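Side-chain contacts in cytoplasmic protein (Cryptococcus neoformans var. grubii serotype A, PDB 7LPO), which probably hydrolyses the beta-glucosidic bond of steryl glucosides, as a sterylglucosidase of glycoside hydrolase family 5: residues D527-K532 and Y546-K551; P451-G456 and A502-D507; E288-K293 and M321-G326. All blocks are in the same frame, centred on the assembly; numbering follows the deposited sequence.

Contact 1 (D527-K532 and Y546-K551); sequences DMDDKK and YSSQQK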
# COMPACT_ATOMS: atom_id res chain seq x y z
N ASP A 527 8.66 15.88 -0.69
CA ASP A 527 9.27 16.82 0.25
C ASP A 527 10.78 16.64 0.35
O ASP A 527 11.35 16.74 1.44
CB ASP A 527 8.61 16.69 1.62
CG ASP A 527 8.65 15.27 2.18
OD1 ASP A 527 8.65 14.30 1.39
OD2 ASP A 527 8.65 15.12 3.42
N MET A 528 11.43 16.41 -0.79
CA MET A 528 12.88 16.21 -0.80
C MET A 528 13.62 17.50 -0.49
O MET A 528 13.12 18.60 -0.72
CB MET A 528 13.34 15.74 -2.17
CG MET A 528 12.74 14.47 -2.63
SD MET A 528 13.39 14.10 -4.25
CE MET A 528 12.87 12.39 -4.41
N ASP A 529 14.85 17.34 0.02
CA ASP A 529 15.80 18.45 0.12
C ASP A 529 15.28 19.56 1.03
O ASP A 529 15.40 20.75 0.73
CB ASP A 529 16.12 19.01 -1.27
CG ASP A 529 16.73 17.95 -2.19
OD1 ASP A 529 17.69 17.28 -1.76
OD2 ASP A 529 16.24 17.79 -3.33
N ASP A 530 14.70 19.16 2.16
CA ASP A 530 14.15 20.10 3.12
C ASP A 530 13.12 21.01 2.46
O ASP A 530 12.99 22.19 2.79
CB ASP A 530 15.26 20.93 3.78
CG ASP A 530 16.27 20.06 4.52
OD1 ASP A 530 15.86 19.08 5.16
OD2 ASP A 530 17.48 20.37 4.45
N LYS A 531 12.37 20.44 1.51
CA LYS A 531 11.24 21.11 0.87
C LYS A 531 11.70 22.31 0.04
O LYS A 531 11.01 23.32 -0.06
CB LYS A 531 10.21 21.54 1.91
CG LYS A 531 9.72 20.40 2.80
CD LYS A 531 8.58 20.85 3.71
CE LYS A 531 8.03 19.70 4.54
NZ LYS A 531 6.86 20.15 5.38
N LYS A 532 12.88 22.17 -0.59
CA LYS A 532 13.39 23.23 -1.45
C LYS A 532 12.42 23.54 -2.58
O LYS A 532 12.27 24.71 -2.97
CB LYS A 532 14.76 22.83 -2.00
CG LYS A 532 15.43 23.89 -2.85
CD LYS A 532 16.84 23.43 -3.23
CE LYS A 532 17.57 24.45 -4.09
NZ LYS A 532 17.83 25.71 -3.33
N TYR A 546 11.00 20.75 -9.71
CA TYR A 546 10.86 19.39 -9.26
C TYR A 546 11.75 18.37 -10.00
O TYR A 546 11.41 17.22 -10.06
CB TYR A 546 9.41 18.98 -9.37
CG TYR A 546 8.52 19.57 -8.34
CD1 TYR A 546 8.46 19.04 -7.08
CD2 TYR A 546 7.75 20.67 -8.62
CE1 TYR A 546 7.64 19.58 -6.13
CE2 TYR A 546 6.93 21.22 -7.67
CZ TYR A 546 6.88 20.67 -6.42
OH TYR A 546 6.09 21.17 -5.48
N SER A 547 12.84 18.84 -10.57
CA SER A 547 13.82 18.03 -11.29
C SER A 547 14.16 16.74 -10.55
O SER A 547 14.22 15.66 -11.15
CB SER A 547 15.10 18.83 -11.52
OG SER A 547 14.86 20.03 -12.22
N SER A 548 14.49 16.84 -9.26
CA SER A 548 14.89 15.65 -8.51
C SER A 548 13.71 14.70 -8.31
O SER A 548 13.85 13.48 -8.47
CB SER A 548 15.48 16.05 -7.16
OG SER A 548 16.80 16.52 -7.34
N GLN A 549 12.55 15.22 -7.93
CA GLN A 549 11.38 14.36 -7.79
C GLN A 549 11.05 13.68 -9.12
O GLN A 549 10.65 12.50 -9.15
CB GLN A 549 10.20 15.19 -7.30
CG GLN A 549 10.35 15.69 -5.85
CD GLN A 549 11.08 17.02 -5.75
OE1 GLN A 549 11.84 17.41 -6.64
NE2 GLN A 549 10.87 17.72 -4.63
N GLN A 550 11.25 14.40 -10.23
CA GLN A 550 10.93 13.87 -11.54
C GLN A 550 11.83 12.68 -11.90
O GLN A 550 11.34 11.65 -12.35
CB GLN A 550 11.08 14.98 -12.58
CG GLN A 550 10.72 14.56 -13.98
CD GLN A 550 10.52 15.75 -14.90
OE1 GLN A 550 11.10 15.82 -15.97
NE2 GLN A 550 9.69 16.70 -14.48
N LYS A 551 13.14 12.82 -11.69
CA LYS A 551 14.03 11.70 -11.96
C LYS A 551 13.68 10.49 -11.09
O LYS A 551 13.60 9.36 -11.58
CB LYS A 551 15.49 12.11 -11.72
CG LYS A 551 16.03 13.15 -12.70
CD LYS A 551 17.53 13.34 -12.50
CE LYS A 551 17.97 14.77 -12.71
NZ LYS A 551 17.54 15.29 -14.05
O HOH W 1 12.47 19.82 -3.01
O HOH W 2 17.27 15.21 -4.16
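M528 lays its thioether along the side chain of Q549, joining a single short turn after strand 518-522 to the first turn of helix 547-559, in the part of the family 5 barrel that leads on to strand 567-570. The short turn is left-handed: D529, D530 and K531 all have positive phi, and K531 N closes it on M528 O at 3.0 Å.

The apolar part centres on sulfur. M528 keeps its chain extended beyond CG (chi2 179°), which carries SD across to 3.8 Å from Q549 CG, with S548 CB at 4.1 Å. Q549 runs past it in the opposite direction. Its chain bends at chi2 (87°), folding the amide back over the base of the methionine, and NE2 comes to rest 4.0 Å from M528 CB.

The polar part runs through water. NE2 of Q549 has two acceptors, the carbonyl O of Y526 and water 1, and this pair fixes how the amide is turned. At the partly exposed border, water 2 donates to D529 OD2 at 2.9 Å and has a weak, long contact of 3.5 Å with S548 OG. Water 1 makes the firmer bridge: it accepts from Q549 NE2 at 3.1 Å and donates to M528 O at 2.7 Å, giving that carbonyl a second donor beside K531 N.

Contact 2 (P451-G456 and A502-D507); sequences PHFYDG and AVLKQD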
# COMPACT_ATOMS: atom_id res chain seq x y z
N PRO A 451 2.05 -7.26 -4.78
CA PRO A 451 3.10 -6.75 -3.90
C PRO A 451 3.21 -5.23 -3.98
O PRO A 451 2.76 -4.59 -4.93
CB PRO A 451 4.36 -7.43 -4.44
CG PRO A 451 4.10 -7.50 -5.93
CD PRO A 451 2.59 -7.79 -6.04
N HIS A 452 3.83 -4.66 -2.96
CA HIS A 452 4.24 -3.27 -2.99
C HIS A 452 5.74 -3.19 -3.27
O HIS A 452 6.49 -4.11 -2.98
CB HIS A 452 3.91 -2.56 -1.67
CG HIS A 452 2.46 -2.60 -1.32
ND1 HIS A 452 1.97 -2.13 -0.12
CD2 HIS A 452 1.38 -3.06 -2.00
CE1 HIS A 452 0.66 -2.30 -0.08
NE2 HIS A 452 0.28 -2.86 -1.21
N PHE A 453 6.15 -2.08 -3.88
CA PHE A 453 7.57 -1.82 -4.07
C PHE A 453 7.85 -0.34 -3.92
O PHE A 453 7.20 0.48 -4.57
CB PHE A 453 8.08 -2.28 -5.43
CG PHE A 453 9.53 -1.95 -5.64
CD1 PHE A 453 10.51 -2.83 -5.21
CD2 PHE A 453 9.91 -0.76 -6.22
CE1 PHE A 453 11.85 -2.52 -5.38
CE2 PHE A 453 11.26 -0.46 -6.39
CZ PHE A 453 12.22 -1.35 -5.96
N TYR A 454 8.85 -0.01 -3.11
CA TYR A 454 9.34 1.35 -2.97
C TYR A 454 10.84 1.37 -3.17
O TYR A 454 11.54 0.47 -2.69
CB TYR A 454 9.00 1.94 -1.60
CG TYR A 454 7.54 2.28 -1.44
CD1 TYR A 454 7.05 3.52 -1.83
CD2 TYR A 454 6.64 1.36 -0.91
CE1 TYR A 454 5.71 3.83 -1.70
CE2 TYR A 454 5.31 1.67 -0.77
CZ TYR A 454 4.85 2.91 -1.17
OH TYR A 454 3.53 3.23 -1.02
N ASP A 455 11.32 2.38 -3.90
CA ASP A 455 12.73 2.77 -3.87
C ASP A 455 13.04 3.23 -2.44
O ASP A 455 12.88 4.42 -2.11
CB ASP A 455 12.98 3.86 -4.90
CG ASP A 455 14.41 4.38 -4.88
OD1 ASP A 455 15.22 3.98 -4.02
OD2 ASP A 455 14.71 5.22 -5.75
N GLY A 456 13.46 2.28 -1.60
CA GLY A 456 13.57 2.55 -0.18
C GLY A 456 14.60 3.61 0.16
O GLY A 456 14.39 4.42 1.06
N ALA A 502 11.32 -6.99 -11.69
CA ALA A 502 11.25 -8.26 -12.39
C ALA A 502 11.27 -9.43 -11.42
O ALA A 502 10.66 -10.47 -11.69
CB ALA A 502 12.41 -8.38 -13.39
N VAL A 503 11.97 -9.28 -10.29
CA VAL A 503 11.99 -10.35 -9.28
C VAL A 503 10.60 -10.56 -8.70
O VAL A 503 10.17 -11.70 -8.49
CB VAL A 503 13.02 -10.01 -8.19
CG1 VAL A 503 12.84 -10.92 -6.97
CG2 VAL A 503 14.44 -10.11 -8.73
N LEU A 504 9.87 -9.48 -8.44
CA LEU A 504 8.53 -9.62 -7.89
C LEU A 504 7.59 -10.25 -8.90
O LEU A 504 6.73 -11.06 -8.54
CB LEU A 504 8.00 -8.26 -7.45
CG LEU A 504 8.67 -7.57 -6.27
CD1 LEU A 504 7.90 -6.28 -5.99
CD2 LEU A 504 8.72 -8.45 -5.06
N LYS A 505 7.71 -9.85 -10.18
CA LYS A 505 6.93 -10.51 -11.22
C LYS A 505 7.19 -12.01 -11.22
O LYS A 505 6.27 -12.82 -11.35
CB LYS A 505 7.26 -9.90 -12.58
CG LYS A 505 6.11 -9.88 -13.57
CD LYS A 505 6.51 -9.16 -14.87
CE LYS A 505 5.52 -9.42 -16.00
NZ LYS A 505 6.17 -9.40 -17.35
N GLN A 506 8.45 -12.40 -11.02
CA GLN A 506 8.82 -13.81 -11.08
C GLN A 506 8.28 -14.59 -9.89
O GLN A 506 7.93 -15.76 -10.03
CB GLN A 506 10.34 -13.94 -11.17
CG GLN A 506 10.85 -15.35 -11.41
CD GLN A 506 10.49 -15.89 -12.78
OE1 GLN A 506 10.36 -15.13 -13.75
NE2 GLN A 506 10.33 -17.21 -12.88
N ASP A 507 8.19 -13.96 -8.71
CA ASP A 507 7.56 -14.62 -7.56
C ASP A 507 6.18 -15.15 -7.92
O ASP A 507 5.75 -16.20 -7.43
CB ASP A 507 7.41 -13.64 -6.39
CG ASP A 507 8.73 -13.33 -5.71
OD1 ASP A 507 9.76 -13.96 -6.03
OD2 ASP A 507 8.72 -12.44 -4.83
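Y454 OH is gripped by two groups, OE1 of E521 and the amino N of a bound tris molecule, while the three residues before it, P451, H452 and F453, meet L504 on helix 490-512. Side chains alternate along this segment. P451 and F453 point toward the helix, whereas H452 points away from it, its ND1 hydrogen-bonded to E271 OE2. The side chain of H452 is about 5 Å from the bound tris.

On the helix side one methyl does the touching. L504 has CD1 anti to CA (chi2 -177°), so this branch forms the far end of an extended chain and reaches in between the two apolar residues. It lies 4.0 Å from CG of P451, at the rim of the pyrrolidine ring, the two side chains sliding past each other in opposite directions. The same CD1 is 4.0 Å from CB of F453 and approaches that ring obliquely.

The segment follows strand 447-449 of the TIM barrel, and P451 and F453 still share backbone hydrogen bonds with G520 and E521 of strand 518-522. Family 5 enzymes have their active site at the C-terminal ends of the barrel strands; the tris, though probably from the crystallisation liquor, is consistent with a pocket here. One face of the segment, with H452 and Y454, is turned to the tris and probably to the substrate pocket, while P451 and F453 face helix 490-512.

F453 has CG anti to its own N (chi1 177°), and its side chain also touches I497 and L501, earlier on the same helix. I472 of helix 471-475 touches both F453 and L504. Between the two side-chain contacts of L504 lies the backbone: H452 O is also 4.0 Å from L504 CD1, a polar atom meeting a methyl at van der Waals range.

Contact 3 (E288-K293 and M321-G326); sequences EQQLKK and MGPYRG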
# COMPACT_ATOMS: atom_id res chain seq x y z
N GLU A 288 19.43 -8.33 10.24
CA GLU A 288 18.62 -8.51 9.05
C GLU A 288 17.38 -7.61 9.05
O GLU A 288 16.87 -7.27 7.97
CB GLU A 288 18.21 -9.98 8.92
CG GLU A 288 19.39 -10.97 8.83
CD GLU A 288 20.22 -11.05 10.12
OE1 GLU A 288 19.72 -10.64 11.19
OE2 GLU A 288 21.38 -11.50 10.05
N GLN A 289 16.89 -7.23 10.23
CA GLN A 289 15.79 -6.27 10.33
C GLN A 289 16.22 -4.98 9.64
O GLN A 289 17.11 -4.28 10.14
CB GLN A 289 15.42 -6.02 11.79
CG GLN A 289 14.39 -4.92 11.99
CD GLN A 289 14.05 -4.68 13.47
OE1 GLN A 289 13.90 -5.62 14.26
NE2 GLN A 289 13.93 -3.42 13.84
N GLN A 290 15.63 -4.66 8.50
CA GLN A 290 16.18 -3.60 7.67
C GLN A 290 15.78 -2.20 8.13
O GLN A 290 16.45 -1.23 7.76
CB GLN A 290 15.76 -3.80 6.21
CG GLN A 290 16.87 -3.52 5.18
CD GLN A 290 18.21 -4.15 5.53
OE1 GLN A 290 18.32 -5.38 5.64
NE2 GLN A 290 19.23 -3.32 5.71
N LEU A 291 14.72 -2.08 8.93
CA LEU A 291 14.24 -0.78 9.39
C LEU A 291 14.60 -0.59 10.86
O LEU A 291 13.96 -1.17 11.75
CB LEU A 291 12.74 -0.65 9.18
CG LEU A 291 12.18 0.72 9.54
CD1 LEU A 291 13.07 1.82 9.01
CD2 LEU A 291 10.76 0.87 9.02
N LYS A 292 15.63 0.22 11.11
CA LYS A 292 15.95 0.68 12.45
C LYS A 292 16.20 2.18 12.37
O LYS A 292 16.98 2.64 11.53
CB LYS A 292 17.19 -0.02 13.01
CG LYS A 292 17.14 -1.52 12.90
CD LYS A 292 18.43 -2.14 13.41
CE LYS A 292 19.09 -2.99 12.34
NZ LYS A 292 20.07 -3.94 12.92
N LYS A 293 15.54 2.94 13.23
CA LYS A 293 15.74 4.37 13.26
C LYS A 293 15.22 4.90 14.59
O LYS A 293 14.15 4.50 15.05
CB LYS A 293 15.03 5.07 12.11
CG LYS A 293 15.08 6.59 12.21
CD LYS A 293 15.04 7.24 10.85
CE LYS A 293 15.45 8.70 10.95
NZ LYS A 293 15.22 9.43 9.68
N MET A 321 24.32 3.57 3.35
CA MET A 321 24.23 2.13 3.16
C MET A 321 23.24 1.48 4.12
O MET A 321 23.29 0.26 4.31
CB MET A 321 25.61 1.50 3.33
CG MET A 321 26.64 1.93 2.30
SD MET A 321 26.17 1.47 0.63
CE MET A 321 27.77 1.45 -0.17
N GLY A 322 22.36 2.26 4.72
CA GLY A 322 21.39 1.73 5.64
C GLY A 322 21.66 2.13 7.07
O GLY A 322 22.54 2.96 7.36
N PRO A 323 20.91 1.53 8.00
CA PRO A 323 21.04 1.91 9.41
C PRO A 323 22.44 1.68 9.95
O PRO A 323 23.09 0.69 9.64
CB PRO A 323 20.02 1.00 10.12
CG PRO A 323 19.06 0.58 9.06
CD PRO A 323 19.78 0.62 7.75
N TYR A 324 22.88 2.62 10.79
CA TYR A 324 24.10 2.46 11.57
C TYR A 324 23.86 3.08 12.94
O TYR A 324 23.03 3.97 13.10
CB TYR A 324 25.30 3.11 10.87
CG TYR A 324 25.29 4.60 10.91
CD1 TYR A 324 24.60 5.34 9.96
CD2 TYR A 324 25.95 5.29 11.92
CE1 TYR A 324 24.58 6.72 10.01
CE2 TYR A 324 25.93 6.66 11.98
CZ TYR A 324 25.24 7.37 11.02
OH TYR A 324 25.21 8.74 11.06
N ARG A 325 24.62 2.59 13.92
CA ARG A 325 24.35 2.94 15.31
C ARG A 325 24.73 4.38 15.62
O ARG A 325 25.76 4.88 15.17
CB ARG A 325 25.13 2.00 16.24
CG ARG A 325 24.42 0.72 16.62
CD ARG A 325 25.14 -0.01 17.78
NE ARG A 325 25.82 0.94 18.66
CZ ARG A 325 25.22 1.64 19.62
NH1 ARG A 325 23.92 1.50 19.86
NH2 ARG A 325 25.93 2.49 20.37
N GLY A 326 23.89 5.04 16.42
CA GLY A 326 24.22 6.33 16.99
C GLY A 326 24.48 6.21 18.48
O GLY A 326 25.05 5.21 18.92
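P323 pushes its ring against two backbone carbonyls of the segment E288-K293, those of Q290 and K292. Q290 O is the nearer, 3.4 Å from P323 CG and 3.8 Å from P323 CD, while K292 O lies 3.7 Å from P323 CB. Oxygen therefore meets ring methylenes in both places, at van der Waals range.

Carbon-to-carbon contact is slighter: K292 CB stands 4.2 Å from P323 CB. Beyond that point the lysine leaves the proline. Its CG sits beside the backbone N (chi1 -50°), the chain bends at chi3 (-123°), and the ammonium end makes a cation-pi contact with W316 and a weak hydrogen bond to P286 O. W316, on strand 311-319, also touches P323, so both partners of this contact share one indole.

One hydrogen bond shapes the loop itself. Q289 NE2 donates to L291 O at 3.1 Å, almost straight (170°), with the acceptor close to the plane of the amide but the donor well tilted from the carbonyl plane. That ties the glutamine amide across Q290, which is exposed and poorly ordered.

G322 and P323 open strand 322-331, the second arm of a beta hairpin with strand 311-319; E288-K293 runs straight into strand 294-295, at the other edge of the same sheet. P323 thus reaches from one outermost strand toward the approach to the other, in a three-stranded antiparallel sheet with the hairpin as its second and third strands.

Overall arrangement
Contact 2 is the most central, its centre about 12 Å from that of the chain, against about 22 Å for contacts 1 and 3. All three are partly buried, but only contact 3 includes an exposed touching residue, Q290. Contacts 1 and 2 are related through strand 518-522: the loop of contact 2 pairs with it, and the turn of contact 1 follows it. Contact 3 belongs to a separate antiparallel sheet. None has a direct polar bond between its segments. A leucine methyl makes all of the closest contacts in contact 2, beside the probable active-site pocket; a thioether and one firm water bridge, with a second weak one, join the two turns of contact 1; in contact 3 a proline ring meets carbonyls.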